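Local coordinates for phosphoserine phosphatase RsbX (Bacillus subtilis, PDB 3W42), which dephosphorylates the stressosome protein RsbS as a manganese-binding PPM-type phosphatase and thereby acts as a negative regulator of sigma-B activity, at residues 108-113 against 151-156. Numbering follows the deposited sequence.
Sequences GNVRFI and FIIHTD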
loop_
_atom_site.group_PDB
_atom_site.type_symbol
_atom_site.label_atom_id
_atom_site.label_comp_id
_atom_site.label_asym_id
_atom_site.label_seq_id
_atom_site.Cartn_x
_atom_site.Cartn_y
_atom_site.Cartn_z
ATOM N N GLY A 108 -2.398 -9.857 -5.699
ATOM C CA GLY A 108 -1.357 -9.458 -6.599
ATOM C C GLY A 108 -0.061 -9.152 -5.922
ATOM O O GLY A 108 0.272 -9.698 -4.878
ATOM N N ASN A 109 0.758 -8.314 -6.578
ATOM C CA ASN A 109 2.159 -8.147 -6.262
ATOM C C ASN A 109 2.482 -6.842 -5.575
ATOM O O ASN A 109 3.674 -6.496 -5.478
ATOM C CB ASN A 109 3.019 -8.371 -7.514
ATOM C CG ASN A 109 2.890 -7.222 -8.485
ATOM O OD1 ASN A 109 1.977 -6.386 -8.369
ATOM N ND2 ASN A 109 3.812 -7.199 -9.437
ATOM N N VAL A 110 1.506 -6.160 -5.018
ATOM C CA VAL A 110 1.764 -5.046 -4.149
ATOM C C VAL A 110 2.030 -5.588 -2.768
ATOM O O VAL A 110 1.228 -6.388 -2.226
ATOM C CB VAL A 110 0.524 -4.043 -4.141
ATOM C CG1 VAL A 110 0.791 -2.872 -3.209
ATOM C CG2 VAL A 110 0.230 -3.564 -5.547
ATOM N N ARG A 111 3.180 -5.297 -2.200
ATOM C CA ARG A 111 3.677 -5.949 -0.996
ATOM C C ARG A 111 3.458 -5.102 0.246
ATOM O O ARG A 111 3.473 -3.878 0.181
ATOM C CB ARG A 111 5.137 -6.247 -1.139
ATOM C CG ARG A 111 5.551 -7.118 -2.393
ATOM C CD ARG A 111 4.786 -8.356 -2.513
ATOM N NE ARG A 111 5.022 -9.288 -1.430
ATOM C CZ ARG A 111 6.032 -10.165 -1.349
ATOM N NH1 ARG A 111 6.852 -10.318 -2.411
ATOM N NH2 ARG A 111 6.163 -10.931 -0.267
ATOM N N PHE A 112 3.282 -5.766 1.365
ATOM C CA PHE A 112 3.105 -5.147 2.659
ATOM C C PHE A 112 4.014 -5.851 3.648
ATOM O O PHE A 112 4.044 -7.088 3.730
ATOM C CB PHE A 112 1.638 -5.303 3.130
ATOM C CG PHE A 112 1.334 -4.863 4.527
ATOM C CD1 PHE A 112 1.743 -3.645 5.058
ATOM C CD2 PHE A 112 0.494 -5.637 5.341
ATOM C CE1 PHE A 112 1.345 -3.252 6.317
ATOM C CE2 PHE A 112 0.100 -5.261 6.591
ATOM C CZ PHE A 112 0.530 -4.052 7.110
ATOM N N ILE A 113 4.787 -5.056 4.401
ATOM C CA ILE A 113 5.671 -5.553 5.428
ATOM C C ILE A 113 5.479 -4.700 6.664
ATOM O O ILE A 113 5.611 -3.468 6.565
ATOM C CB ILE A 113 7.209 -5.486 4.965
ATOM C CG1 ILE A 113 7.429 -6.217 3.629
ATOM C CG2 ILE A 113 8.038 -6.071 6.107
ATOM C CD1 ILE A 113 7.265 -5.400 2.401
ATOM N N PHE A 151 5.869 0.127 8.987
ATOM C CA PHE A 151 5.413 -0.651 7.874
ATOM C C PHE A 151 5.674 0.043 6.542
ATOM O O PHE A 151 5.796 1.280 6.488
ATOM C CB PHE A 151 3.978 -1.099 7.988
ATOM C CG PHE A 151 2.943 0.009 7.886
ATOM C CD1 PHE A 151 2.526 0.458 6.659
ATOM C CD2 PHE A 151 2.410 0.594 9.021
ATOM C CE1 PHE A 151 1.538 1.532 6.594
ATOM C CE2 PHE A 151 1.449 1.616 8.910
ATOM C CZ PHE A 151 1.022 2.067 7.717
ATOM N N ILE A 152 5.631 -0.730 5.486
ATOM C CA ILE A 152 5.605 -0.242 4.119
ATOM C C ILE A 152 4.613 -1.027 3.308
ATOM O O ILE A 152 4.491 -2.264 3.478
ATOM C CB ILE A 152 7.007 -0.288 3.492
ATOM C CG1 ILE A 152 7.055 0.433 2.121
ATOM C CG2 ILE A 152 7.540 -1.714 3.351
ATOM C CD1 ILE A 152 8.468 0.561 1.528
ATOM N N ILE A 153 3.944 -0.372 2.389
ATOM C CA ILE A 153 3.202 -0.982 1.284
ATOM C C ILE A 153 3.823 -0.462 0.005
ATOM O O ILE A 153 3.961 0.772 -0.116
ATOM C CB ILE A 153 1.703 -0.641 1.293
ATOM C CG1 ILE A 153 1.058 -1.087 2.618
ATOM C CG2 ILE A 153 0.995 -1.287 0.133
ATOM C CD1 ILE A 153 -0.382 -0.510 2.798
ATOM N N HIS A 154 4.206 -1.306 -0.940
ATOM C CA HIS A 154 4.881 -0.809 -2.148
ATOM C C HIS A 154 4.521 -1.581 -3.382
ATOM O O HIS A 154 4.268 -2.814 -3.351
ATOM C CB HIS A 154 6.389 -0.804 -1.948
ATOM C CG HIS A 154 7.057 -2.130 -1.853
ATOM N ND1 HIS A 154 7.403 -2.858 -2.972
ATOM C CD2 HIS A 154 7.503 -2.880 -0.807
ATOM C CE1 HIS A 154 8.019 -3.987 -2.567
ATOM N NE2 HIS A 154 8.096 -4.015 -1.254
ATOM N N THR A 155 4.500 -0.904 -4.518
ATOM C CA THR A 155 4.378 -1.534 -5.804
ATOM C C THR A 155 5.684 -2.230 -6.222
ATOM O O THR A 155 6.761 -2.004 -5.634
ATOM C CB THR A 155 3.836 -0.585 -6.879
ATOM O OG1 THR A 155 4.799 0.452 -7.061
ATOM C CG2 THR A 155 2.465 -0.033 -6.540
ATOM N N ASP A 156 5.563 -2.990 -7.283
ATOM C CA ASP A 156 6.708 -3.721 -7.824
ATOM C C ASP A 156 7.803 -2.870 -8.418
ATOM O O ASP A 156 8.868 -3.350 -8.662
ATOM C CB ASP A 156 6.217 -4.796 -8.803
ATOM C CG ASP A 156 5.574 -4.246 -10.056
ATOM O OD1 ASP A 156 5.448 -3.017 -10.179
ATOM O OD2 ASP A 156 5.189 -5.103 -10.913
HETATM O O HOH W 1 3.005 -3.634 -8.245
HETATM O O HOH W 2 5.589 -4.997 -4.812
#
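Strands 111-113 and 151-154 run antiparallel in one sheet of the alpha-beta beta-alpha sandwich, paired by two-way backbone hydrogen bonds between Arg-111 and His-154 and between Ile-113 and Ile-152. On the face that carries helix 163-169, the His-154 imidazole, its CG in the crowded position between backbone N and carbonyl carbon (chi1 69°), runs alongside Arg-111, pointing the same way. Arg-111 CB makes a CH-pi contact over the ring face, 4.0 Å from the His-154 ring centroid, before the chain bends away and NH2 bonds to Pro-124 O. The rotation of the imidazole is fixed by a nearly straight bond in the plane of the ring, by which His-154 ND1 reaches Thr-155 O (2.9 Å) from above its carbonyl plane. Ile-113 CD1 reaches toward the same ring and also packs on Ile-152 CG2 at 3.8 Å.

The opposite face meets the second sheet. Here Phe-112, with CG anti to the backbone N (chi1 173°), directs its edge at the face of Phe-151 in an offset edge-to-face pair, planes at 74°. Phe-112 CD1 lies against Ile-153 CG1 (3.6 Å), and Val-110 CG1 touches Ile-153 CG2.

Beyond the paired residues the contact turns polar. Asn-109 ND2 donates to Asp-156 OD2 at 2.9 Å, a bent bond that meets the carboxylate from above its plane. One water bridges Asn-109 OD1 to Asp-156 N, and another joins Asn-109 O to His-154 O. Asp-156 OD1 binds manganese together with Asp-44 and Asp-189, so the amide of Asn-109 is a second-shell partner that contacts the other carboxylate oxygen and may temper its negative charge.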